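Side-chain contact in siderophore periplasmic binding protein (Thermobifida fusca, PDB 5DH0), which probably binds a ferric siderophore of the fuscachelin type outside the cell membrane and delivers it for iron uptake: residues E93-M96 with E97-A100. Residues are numbered along the deposited sequence; the frame is centred on the assembly and turned at random.
Sequences EINM and EAIA
Asn95 reaches forward to the first turn of the helix that follows, and its OD1 accepts from Ala98 N at 3.1 Å with an N-H...O angle of 154°. The donor stands well above the amide plane, 68° out of it, so hydrogen bonding is reasonably straight at the hydrogen but does not use a lone-pair direction of the oxygen. A first torsion of -171°, which sets CG beside the carbonyl carbon, carries the amide to this place. There Asn95 CG rests 3.5 Å from Ala98 CB. The main chain takes over one step on: Met96 O receives Ala100 N at 3.1 Å but Ile99 N only weakly, leaving Asn95 O, met in its carbonyl plane, as the main acceptor of Ile99 N. Met96 CB points away from the helical turn, though it still lies 3.1 Å from Glu97 N, and the side chain touches Asp125 and Leu126 of helix 116-126. A smaller apolar contact flanks the cap, Ile94 CG2 meeting Ile99 CD1 at 3.6 Å, and both isoleucines also pack on strand 86-88 and helix 116-126. With its side-chain oxygen on the N3 amide, Asn95 forms a classic asparagine N-cap, here starting helix 96-102 after 86-88, an outermost strand of this chain's parallel sheet.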
loop_
_atom_site.group_PDB
_atom_site.type_symbol
_atom_site.label_atom_id
_atom_site.label_comp_id
_atom_site.label_asym_id
_atom_site.label_seq_id
_atom_site.Cartn_x
_atom_site.Cartn_y
_atom_site.Cartn_z
ATOM N N GLU A 93 17.425 -20.214 30.358
ATOM C CA GLU A 93 17.979 -21.361 31.077
ATOM C C GLU A 93 17.381 -21.429 32.480
ATOM O O GLU A 93 17.224 -20.410 33.164
ATOM C CB GLU A 93 19.510 -21.333 31.161
ATOM C CG GLU A 93 20.048 -22.671 31.688
ATOM C CD GLU A 93 21.518 -22.651 32.062
ATOM O OE1 GLU A 93 22.042 -21.559 32.387
ATOM O OE2 GLU A 93 22.146 -23.739 32.044
ATOM N N ILE A 94 17.045 -22.643 32.894
ATOM C CA ILE A 94 16.313 -22.863 34.127
ATOM C C ILE A 94 17.243 -23.273 35.275
ATOM O O ILE A 94 18.041 -24.195 35.152
ATOM C CB ILE A 94 15.212 -23.933 33.916
ATOM C CG1 ILE A 94 14.171 -23.425 32.914
ATOM C CG2 ILE A 94 14.551 -24.308 35.225
ATOM C CD1 ILE A 94 13.100 -24.450 32.563
ATOM N N ASN A 95 17.140 -22.554 36.384
ATOM C CA ASN A 95 17.864 -22.879 37.604
ATOM C C ASN A 95 17.045 -23.859 38.446
ATOM O O ASN A 95 16.224 -23.450 39.263
ATOM C CB ASN A 95 18.151 -21.601 38.382
ATOM C CG ASN A 95 19.074 -21.818 39.555
ATOM O OD1 ASN A 95 19.212 -22.927 40.070
ATOM N ND2 ASN A 95 19.705 -20.743 39.998
ATOM N N MET A 96 17.262 -25.151 38.218
ATOM C CA MET A 96 16.507 -26.207 38.877
ATOM C C MET A 96 16.577 -26.127 40.402
ATOM O O MET A 96 15.571 -26.314 41.092
ATOM C CB MET A 96 17.010 -27.563 38.400
ATOM C CG MET A 96 16.639 -27.874 36.959
ATOM S SD MET A 96 14.870 -28.184 36.792
ATOM C CE MET A 96 14.708 -28.562 35.043
ATOM N N GLU A 97 17.771 -25.844 40.916
ATOM C CA GLU A 97 17.977 -25.675 42.346
ATOM C C GLU A 97 17.110 -24.576 42.923
ATOM O O GLU A 97 16.546 -24.720 43.999
ATOM C CB GLU A 97 19.439 -25.354 42.643
ATOM C CG GLU A 97 20.358 -26.546 42.637
ATOM C CD GLU A 97 21.222 -26.576 43.877
ATOM O OE1 GLU A 97 21.288 -25.532 44.571
ATOM O OE2 GLU A 97 21.814 -27.640 44.166
ATOM N N ALA A 98 17.028 -23.463 42.209
ATOM C CA ALA A 98 16.251 -22.329 42.678
ATOM C C ALA A 98 14.773 -22.714 42.756
ATOM O O ALA A 98 14.046 -22.282 43.656
ATOM C CB ALA A 98 16.460 -21.122 41.764
ATOM N N ILE A 99 14.338 -23.548 41.822
ATOM C CA ILE A 99 12.941 -23.937 41.782
ATOM C C ILE A 99 12.606 -24.823 42.968
ATOM O O ILE A 99 11.579 -24.627 43.613
ATOM C CB ILE A 99 12.587 -24.657 40.473
ATOM C CG1 ILE A 99 12.692 -23.670 39.311
ATOM C CG2 ILE A 99 11.191 -25.270 40.571
ATOM C CD1 ILE A 99 12.247 -24.227 37.989
ATOM N N ALA A 100 13.477 -25.782 43.267
ATOM C CA ALA A 100 13.254 -26.656 44.411
ATOM C C ALA A 100 13.291 -25.856 45.724
ATOM O O ALA A 100 12.507 -26.116 46.641
ATOM C CB ALA A 100 14.271 -27.786 44.430
#